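Local coordinates for protein beta-glucosidase (Saccharopolyspora erythraea D, PDB 5M6G) that probably hydrolyses terminal, non-reducing beta-D-glucosyl residues and releases beta-D-glucose, as a two-domain glycosyl hydrolase of family 3, at residues Q159-A164 with R402-Q407; V409-V414 with G575-T580; E254-H259 with K298-F303. All coordinates share one frame; numbering follows the deposited sequence.

Contact 1. Residues Q159-A164 with R402-Q407; sequences QRIGAA and RELARQ
L404 reaches across from helix 399-412 and sets its two methyls on helix 155-170, between R160, I161 and A164. The tight part is around CD2. L404 CD2 lies 3.5 Å from R160 O and 3.8 Å from A164 CB. It also comes near the backbone N of I161, so it rests on the helix backbone itself. On the buried side I161 closes the contact, with its CG1 4.0 Å from L404 CG. The leucine CB already points toward the other helix, and CG, anti to the backbone N (chi1 175°), carries the branch on to it. The solvent side is looser. There the R160 chain, bent at chi2 and chi3, passes L404 at a slant: R160 CB is 3.9 Å from L404 CD1, and R160 NE is 4.0 Å from the same methyl. R160 NH1 also has a long, weak ion pair with D156. Shortened to an alanine, position L404 would no longer reach A164 CB or I161 CG1, and a gap between the helices would probably result. Y143 also packs on I161, A164 and A405. The segment axes are 10.4 Å apart and run nearly antiparallel, at 150°. This is antiparallel helix-helix packing through one leucine, between the N-terminal TIM-barrel-type domain and the helix leading to the C-terminal domain, beside the magnesium site of E167 and H401.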
loop_
_atom_site.group_PDB
_atom_site.type_symbol
_atom_site.label_atom_id
_atom_site.label_comp_id
_atom_site.label_asym_id
_atom_site.label_seq_id
_atom_site.Cartn_x
_atom_site.Cartn_y
_atom_site.Cartn_z
ATOM N N GLN A 159 13.081 3.720 -2.009
ATOM C CA GLN A 159 13.005 4.948 -2.793
ATOM C C GLN A 159 13.039 4.649 -4.293
ATOM O O GLN A 159 12.234 5.194 -5.057
ATOM C CB GLN A 159 14.142 5.891 -2.385
ATOM C CG GLN A 159 14.245 7.166 -3.215
ATOM C CD GLN A 159 15.274 8.136 -2.655
ATOM O OE1 GLN A 159 15.516 8.169 -1.451
ATOM N NE2 GLN A 159 15.890 8.919 -3.530
ATOM N N ARG A 160 13.935 3.757 -4.735
ATOM C CA ARG A 160 13.976 3.419 -6.159
ATOM C C ARG A 160 12.665 2.796 -6.614
ATOM O O ARG A 160 12.221 3.023 -7.747
ATOM C CB ARG A 160 15.141 2.466 -6.460
ATOM C CG ARG A 160 16.483 3.152 -6.616
ATOM C CD ARG A 160 17.555 2.427 -5.823
ATOM N NE ARG A 160 17.960 1.186 -6.470
ATOM C CZ ARG A 160 18.598 0.192 -5.858
ATOM N NH1 ARG A 160 18.910 0.280 -4.568
ATOM N NH2 ARG A 160 18.920 -0.894 -6.546
ATOM N N ILE A 161 12.044 1.987 -5.752
ATOM C CA ILE A 161 10.752 1.391 -6.078
ATOM C C ILE A 161 9.680 2.473 -6.184
ATOM O O ILE A 161 8.824 2.435 -7.081
ATOM C CB ILE A 161 10.387 0.327 -5.027
ATOM C CG1 ILE A 161 11.348 -0.867 -5.113
ATOM C CG2 ILE A 161 8.938 -0.107 -5.188
ATOM C CD1 ILE A 161 11.331 -1.773 -3.876
ATOM N N GLY A 162 9.712 3.454 -5.278
ATOM C CA GLY A 162 8.822 4.602 -5.409
ATOM C C GLY A 162 8.963 5.298 -6.751
ATOM O O GLY A 162 7.964 5.633 -7.400
ATOM N N ALA A 163 10.205 5.498 -7.201
ATOM C CA ALA A 163 10.435 6.169 -8.482
ATOM C C ALA A 163 9.961 5.321 -9.654
ATOM O O ALA A 163 9.370 5.847 -10.608
ATOM C CB ALA A 163 11.917 6.508 -8.640
ATOM N N ALA A 164 10.222 4.013 -9.618
ATOM C CA ALA A 164 9.761 3.153 -10.702
ATOM C C ALA A 164 8.242 3.055 -10.714
ATOM O O ALA A 164 7.622 3.078 -11.786
ATOM C CB ALA A 164 10.395 1.764 -10.590
ATOM N N ARG A 402 11.298 -4.826 -13.426
ATOM C CA ARG A 402 11.197 -6.159 -12.850
ATOM C C ARG A 402 12.507 -6.584 -12.198
ATOM O O ARG A 402 12.490 -7.316 -11.204
ATOM C CB ARG A 402 10.755 -7.160 -13.918
ATOM C CG ARG A 402 9.326 -6.914 -14.366
ATOM C CD ARG A 402 8.820 -8.007 -15.275
ATOM N NE ARG A 402 7.536 -7.638 -15.864
ATOM C CZ ARG A 402 6.353 -7.904 -15.322
ATOM N NH1 ARG A 402 6.281 -8.548 -14.165
ATOM N NH2 ARG A 402 5.239 -7.532 -15.940
ATOM N N GLU A 403 13.645 -6.117 -12.719
ATOM C CA GLU A 403 14.924 -6.402 -12.076
ATOM C C GLU A 403 15.009 -5.731 -10.710
ATOM O O GLU A 403 15.525 -6.315 -9.746
ATOM C CB GLU A 403 16.076 -5.941 -12.976
ATOM C CG GLU A 403 17.475 -6.184 -12.418
ATOM C CD GLU A 403 17.704 -7.636 -11.995
ATOM O OE1 GLU A 403 17.139 -8.561 -12.620
ATOM O OE2 GLU A 403 18.438 -7.880 -11.009
ATOM N N LEU A 404 14.527 -4.491 -10.617
ATOM C CA LEU A 404 14.459 -3.809 -9.328
ATOM C C LEU A 404 13.560 -4.567 -8.365
ATOM O O LEU A 404 13.884 -4.718 -7.181
ATOM C CB LEU A 404 13.945 -2.380 -9.528
ATOM C CG LEU A 404 13.684 -1.502 -8.305
ATOM C CD1 LEU A 404 14.979 -1.279 -7.568
ATOM C CD2 LEU A 404 13.084 -0.169 -8.742
ATOM N N ALA A 405 12.418 -5.047 -8.860
ATOM C CA ALA A 405 11.501 -5.787 -8.009
ATOM C C ALA A 405 12.135 -7.086 -7.531
ATOM O O ALA A 405 12.023 -7.442 -6.356
ATOM C CB ALA A 405 10.209 -6.074 -8.764
ATOM N N ARG A 406 12.796 -7.806 -8.441
ATOM C CA ARG A 406 13.497 -9.031 -8.073
ATOM C C ARG A 406 14.538 -8.769 -6.990
ATOM O O ARG A 406 14.733 -9.596 -6.086
ATOM C CB ARG A 406 14.150 -9.626 -9.325
ATOM C CG ARG A 406 14.806 -10.980 -9.119
ATOM C CD ARG A 406 15.404 -11.492 -10.423
ATOM N NE ARG A 406 16.120 -12.752 -10.215
ATOM C CZ ARG A 406 16.820 -13.380 -11.157
ATOM N NH1 ARG A 406 16.903 -12.861 -12.369
ATOM N NH2 ARG A 406 17.452 -14.518 -10.884
ATOM N N GLN A 407 15.235 -7.637 -7.075
ATOM C CA GLN A 407 16.208 -7.322 -6.042
ATOM C C GLN A 407 15.512 -7.094 -4.704
ATOM O O GLN A 407 16.022 -7.501 -3.653
ATOM C CB GLN A 407 17.048 -6.108 -6.465
ATOM C CG GLN A 407 18.138 -5.713 -5.452
ATOM C CD GLN A 407 19.216 -6.783 -5.286
ATOM O OE1 GLN A 407 19.456 -7.586 -6.191
ATOM N NE2 GLN A 407 19.872 -6.791 -4.128
#

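Contact 2. Residues V409-V414 with G575-T580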
loop_
_atom_site.group_PDB
_atom_site.type_symbol
_atom_site.label_atom_id
_atom_site.label_comp_id
_atom_site.label_asym_id
_atom_site.label_seq_id
_atom_site.Cartn_x
_atom_site.Cartn_y
_atom_site.Cartn_z
ATOM N N VAL A 409 12.622 -8.555 -3.838
ATOM C CA VAL A 409 12.261 -9.901 -3.397
ATOM C C VAL A 409 13.430 -10.542 -2.660
ATOM O O VAL A 409 13.282 -11.026 -1.528
ATOM C CB VAL A 409 11.816 -10.764 -4.592
ATOM C CG1 VAL A 409 11.594 -12.222 -4.134
ATOM C CG2 VAL A 409 10.557 -10.180 -5.235
ATOM N N ARG A 410 14.613 -10.540 -3.287
ATOM C CA ARG A 410 15.816 -11.114 -2.682
ATOM C C ARG A 410 16.043 -10.569 -1.280
ATOM O O ARG A 410 16.171 -11.323 -0.310
ATOM C CB ARG A 410 17.049 -10.800 -3.534
ATOM C CG ARG A 410 17.212 -11.585 -4.786
ATOM C CD ARG A 410 18.312 -10.963 -5.630
ATOM N NE ARG A 410 18.208 -11.394 -7.017
ATOM C CZ ARG A 410 18.461 -10.611 -8.058
ATOM N NH1 ARG A 410 18.831 -9.349 -7.871
ATOM N NH2 ARG A 410 18.340 -11.091 -9.288
ATOM N N GLU A 411 16.120 -9.245 -1.169
ATOM C CA GLU A 411 16.504 -8.631 0.090
ATOM C C GLU A 411 15.417 -8.751 1.150
ATOM O O GLU A 411 15.719 -8.627 2.339
ATOM C CB GLU A 411 16.877 -7.162 -0.147
ATOM C CG GLU A 411 18.113 -6.998 -1.039
ATOM C CD GLU A 411 18.568 -5.548 -1.179
ATOM O OE1 GLU A 411 18.416 -4.769 -0.213
ATOM O OE2 GLU A 411 19.083 -5.193 -2.261
ATOM N N SER A 412 14.166 -9.007 0.752
ATOM C CA SER A 412 13.083 -9.109 1.719
ATOM C C SER A 412 13.032 -10.470 2.400
ATOM O O SER A 412 12.403 -10.591 3.459
ATOM C CB SER A 412 11.738 -8.823 1.043
ATOM O OG SER A 412 11.366 -9.863 0.150
ATOM N N GLN A 413 13.687 -11.486 1.826
ATOM C CA GLN A 413 13.671 -12.827 2.397
ATOM C C GLN A 413 14.404 -12.854 3.733
ATOM O O GLN A 413 15.516 -12.334 3.852
ATOM C CB GLN A 413 14.319 -13.821 1.430
ATOM C CG GLN A 413 13.738 -13.775 0.020
ATOM C CD GLN A 413 12.253 -14.076 0.003
ATOM O OE1 GLN A 413 11.850 -15.235 0.067
ATOM N NE2 GLN A 413 11.431 -13.031 -0.066
ATOM N N VAL A 414 13.799 -13.493 4.729
ATOM C CA VAL A 414 14.376 -13.582 6.067
ATOM C C VAL A 414 14.601 -15.054 6.384
ATOM O O VAL A 414 13.639 -15.826 6.501
ATOM C CB VAL A 414 13.482 -12.929 7.132
ATOM C CG1 VAL A 414 14.127 -13.083 8.505
ATOM C CG2 VAL A 414 13.251 -11.460 6.796
ATOM N N GLY A 575 21.423 -19.708 -3.037
ATOM C CA GLY A 575 22.641 -19.028 -2.653
ATOM C C GLY A 575 23.155 -17.988 -3.619
ATOM O O GLY A 575 24.281 -17.514 -3.435
ATOM N N ASP A 576 22.383 -17.626 -4.650
ATOM C CA ASP A 576 22.760 -16.479 -5.476
ATOM C C ASP A 576 22.696 -15.174 -4.686
ATOM O O ASP A 576 23.497 -14.263 -4.927
ATOM C CB ASP A 576 21.875 -16.409 -6.726
ATOM C CG ASP A 576 22.162 -17.540 -7.695
ATOM O OD1 ASP A 576 23.331 -17.971 -7.751
ATOM O OD2 ASP A 576 21.229 -18.005 -8.388
ATOM N N HIS A 577 21.767 -15.067 -3.738
ATOM C CA HIS A 577 21.711 -13.954 -2.794
ATOM C C HIS A 577 21.829 -14.532 -1.388
ATOM O O HIS A 577 20.934 -15.250 -0.934
ATOM C CB HIS A 577 20.411 -13.156 -2.954
ATOM C CG HIS A 577 20.312 -11.983 -2.035
ATOM N ND1 HIS A 577 20.936 -10.784 -2.293
ATOM C CD2 HIS A 577 19.695 -11.836 -0.837
ATOM C CE1 HIS A 577 20.689 -9.937 -1.309
ATOM N NE2 HIS A 577 19.941 -10.553 -0.410
ATOM N N ASN A 578 22.942 -14.254 -0.722
ATOM C CA ASN A 578 23.105 -14.599 0.686
ATOM C C ASN A 578 22.095 -13.783 1.490
ATOM O O ASN A 578 22.144 -12.548 1.443
ATOM C CB ASN A 578 24.533 -14.289 1.123
ATOM C CG ASN A 578 24.918 -14.943 2.445
ATOM O OD1 ASN A 578 24.090 -15.520 3.145
ATOM N ND2 ASN A 578 26.195 -14.836 2.794
ATOM N N PRO A 579 21.173 -14.415 2.217
ATOM C CA PRO A 579 20.060 -13.672 2.831
ATOM C C PRO A 579 20.528 -12.490 3.665
ATOM O O PRO A 579 21.428 -12.606 4.500
ATOM C CB PRO A 579 19.373 -14.724 3.708
ATOM C CG PRO A 579 19.778 -16.022 3.163
ATOM C CD PRO A 579 21.110 -15.854 2.514
ATOM N N THR A 580 19.895 -11.344 3.438
ATOM C CA THR A 580 20.201 -10.131 4.169
ATOM C C THR A 580 19.020 -9.594 4.964
ATOM O O THR A 580 19.220 -8.720 5.816
ATOM C CB THR A 580 20.693 -9.043 3.203
ATOM O OG1 THR A 580 19.799 -8.966 2.082
ATOM C CG2 THR A 580 22.092 -9.375 2.703
HETATM O O HOH W 1 17.461 -11.778 2.072
HETATM O O HOH W 2 19.050 -5.726 2.349
#
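This is a surface contact between the end of helix 399-412, which leads into the C-terminal domain of the family 3 fold, and a loop of that domain, made through a CH-pi contact and bridging waters. The helix end, just before edge strand 414-418 of the mixed sheet, faces the loop after helix 567-573. The imidazole of H577 is the centre of the contact. R410 CB sits over one face of the ring, 3.9 Å from its centroid and 16° off the normal. The ring is brought there by a first torsion that puts CG anti to the backbone N (chi1 -179°). Beyond CB, the arginine chain runs along H577 CB and then leads away. Its NE forms a salt bridge with D571, and its NH1 bonds to Q407. E411 approaches the ring obliquely, with CG 3.9 Å from H577 CE1. Its OE2 is held by Q407 and its OE1 by N154. Within the loop, H577 NE2 donates to T580 OG1 at 3.0 Å, nearly in the ring plane. This bond helps to fix the rotation of the imidazole. T580 OG1 also lies 3.9 Å from E411 CA. One water donates to E411 OE1 and accepts a weak bond from T580 OG1. Another joins the two backbones: it donates to R410 O and to Q413 O, and accepts from T580 N at 2.8 Å.

Contact 3. Residues E254-H259 with K298-F303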
loop_
_atom_site.group_PDB
_atom_site.type_symbol
_atom_site.label_atom_id
_atom_site.label_comp_id
_atom_site.label_asym_id
_atom_site.label_seq_id
_atom_site.Cartn_x
_atom_site.Cartn_y
_atom_site.Cartn_z
ATOM N N GLU A 254 2.032 7.690 23.904
ATOM C CA GLU A 254 2.269 6.492 23.095
ATOM C C GLU A 254 1.928 6.747 21.633
ATOM O O GLU A 254 2.634 6.278 20.727
ATOM C CB GLU A 254 1.455 5.307 23.630
ATOM C CG GLU A 254 1.897 4.810 25.005
ATOM C CD GLU A 254 0.938 3.788 25.621
ATOM O OE1 GLU A 254 -0.181 4.159 26.070
ATOM O OE2 GLU A 254 1.317 2.602 25.661
ATOM N N LEU A 255 0.842 7.476 21.385
ATOM C CA LEU A 255 0.482 7.814 20.011
ATOM C C LEU A 255 1.581 8.640 19.361
ATOM O O LEU A 255 1.979 8.373 18.224
ATOM C CB LEU A 255 -0.853 8.564 19.988
ATOM C CG LEU A 255 -1.455 8.897 18.614
ATOM C CD1 LEU A 255 -1.995 7.632 17.970
ATOM C CD2 LEU A 255 -2.557 9.966 18.723
ATOM N N ARG A 256 2.113 9.622 20.092
ATOM C CA ARG A 256 3.150 10.493 19.554
ATOM C C ARG A 256 4.485 9.780 19.411
ATOM O O ARG A 256 5.252 10.091 18.490
ATOM C CB ARG A 256 3.317 11.726 20.444
ATOM C CG ARG A 256 2.139 12.671 20.397
ATOM C CD ARG A 256 2.302 13.793 21.391
ATOM N NE ARG A 256 1.406 14.907 21.096
ATOM C CZ ARG A 256 1.703 15.910 20.275
ATOM N NH1 ARG A 256 2.874 15.937 19.649
ATOM N NH2 ARG A 256 0.821 16.884 20.065
ATOM N N GLU A 257 4.796 8.836 20.307
ATOM C CA GLU A 257 6.103 8.191 20.254
ATOM C C GLU A 257 6.153 7.034 19.261
ATOM O O GLU A 257 7.207 6.797 18.657
ATOM C CB GLU A 257 6.510 7.702 21.647
ATOM C CG GLU A 257 6.756 8.838 22.625
ATOM C CD GLU A 257 7.252 8.346 23.967
ATOM O OE1 GLU A 257 7.148 7.126 24.210
ATOM O OE2 GLU A 257 7.729 9.177 24.774
ATOM N N ILE A 258 5.052 6.320 19.064
ATOM C CA ILE A 258 5.034 5.145 18.191
ATOM C C ILE A 258 4.479 5.466 16.800
ATOM O O ILE A 258 5.106 5.151 15.789
ATOM C CB ILE A 258 4.243 3.996 18.849
ATOM C CG1 ILE A 258 4.866 3.618 20.194
ATOM C CG2 ILE A 258 4.180 2.787 17.899
ATOM C CD1 ILE A 258 4.188 2.430 20.878
ATOM N N HIS A 259 3.303 6.095 16.724
ATOM C CA HIS A 259 2.561 6.160 15.468
ATOM C C HIS A 259 2.756 7.457 14.702
ATOM O O HIS A 259 2.695 7.451 13.467
ATOM C CB HIS A 259 1.068 5.945 15.740
ATOM C CG HIS A 259 0.772 4.635 16.402
ATOM N ND1 HIS A 259 0.633 3.461 15.691
ATOM C CD2 HIS A 259 0.623 4.304 17.709
ATOM C CE1 HIS A 259 0.398 2.466 16.531
ATOM N NE2 HIS A 259 0.388 2.951 17.761
ATOM N N LYS A 298 -1.984 19.770 10.840
ATOM C CA LYS A 298 -1.808 21.030 10.125
ATOM C C LYS A 298 -1.064 22.050 10.976
ATOM O O LYS A 298 -0.224 22.798 10.463
ATOM C CB LYS A 298 -3.166 21.581 9.691
ATOM C CG LYS A 298 -3.771 20.852 8.500
ATOM C CD LYS A 298 -5.046 21.531 8.029
ATOM C CE LYS A 298 -5.580 20.883 6.757
ATOM N NZ LYS A 298 -6.801 21.601 6.265
ATOM N N GLY A 299 -1.343 22.086 12.274
ATOM C CA GLY A 299 -0.788 23.129 13.116
ATOM C C GLY A 299 0.596 22.788 13.617
ATOM O O GLY A 299 1.597 23.321 13.129
ATOM N N GLU A 300 0.658 21.862 14.575
ATOM C CA GLU A 300 1.921 21.560 15.239
ATOM C C GLU A 300 2.950 20.999 14.264
ATOM O O GLU A 300 4.116 21.410 14.281
ATOM C CB GLU A 300 1.683 20.592 16.392
ATOM C CG GLU A 300 2.960 20.239 17.115
ATOM C CD GLU A 300 2.779 19.138 18.134
ATOM O OE1 GLU A 300 1.681 19.037 18.722
ATOM O OE2 GLU A 300 3.747 18.372 18.329
ATOM N N LEU A 301 2.541 20.052 13.405
ATOM C CA LEU A 301 3.449 19.485 12.416
ATOM C C LEU A 301 3.594 20.367 11.187
ATOM O O LEU A 301 4.429 20.065 10.323
ATOM C CB LEU A 301 2.982 18.084 11.982
ATOM C CG LEU A 301 2.929 17.021 13.086
ATOM C CD1 LEU A 301 2.743 15.603 12.532
ATOM C CD2 LEU A 301 4.165 17.100 13.951
ATOM N N GLY A 302 2.798 21.430 11.082
ATOM C CA GLY A 302 2.927 22.368 9.975
ATOM C C GLY A 302 2.699 21.773 8.602
ATOM O O GLY A 302 3.320 22.222 7.632
ATOM N N PHE A 303 1.824 20.776 8.485
ATOM C CA PHE A 303 1.554 20.160 7.189
ATOM C C PHE A 303 0.766 21.119 6.301
ATOM O O PHE A 303 -0.362 21.491 6.638
ATOM C CB PHE A 303 0.779 18.862 7.374
ATOM C CG PHE A 303 0.434 18.184 6.080
ATOM C CD1 PHE A 303 1.437 17.795 5.211
ATOM C CD2 PHE A 303 -0.889 17.913 5.750
ATOM C CE1 PHE A 303 1.128 17.161 3.997
ATOM C CE2 PHE A 303 -1.208 17.277 4.552
ATOM C CZ PHE A 303 -0.194 16.898 3.673
#
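R256 and E300 meet in a salt bridge that spans the surface between helices 252-259 and 290-300. The R256 side chain starts at CB, on the side of its helix that faces the other segment. CG is anti to the carbonyl carbon (chi1 -69°), and the chain then runs extended to NE. Along the way the side chain packs on Y291 and V296 of helix 290-300. NE turns back to its own helix and forms a salt bridge with E252. CZ lies 3.5 Å from E300 OE1, with the carboxylate carbon at the guanidinium edge. NH1 donates to E300 OE2 at 2.9 Å, with an angle of 163° at the hydrogen, on the syn side of that oxygen. NH2 donates to E300 OE1 at 2.7 Å and uses the syn lone pair. The two flat groups are nearly coplanar, 7° apart, and this holds both bonds close to straight. E300 comes from the opposite direction on an extended chain. With E252 also at NE, two carboxylates are likely to stabilise the positive charge of the guanidinium. This is an end-on bidentate arginine-glutamate pair, here tying two helices on the outside of the N-terminal TIM-barrel-type domain.

How the contacts relate
Contacts 1 and 2 share helix 399-412 and touch, with their centres 15 Å apart. E403 of the first and R410 of the second form a long, weak ion pair. Contact 1 joins this helix to the N-terminal domain, and contact 2 joins its end to a loop of the C-terminal domain. The helix thus connects the two domains in space as well as along the chain. Contact 3 stands apart within the N-terminal domain. Its centre is 30 Å from that of contact 1 and 35 Å from that of contact 2. Along the chain, contact 3 falls between the two halves of contact 1, and contact 2 opens after both have closed.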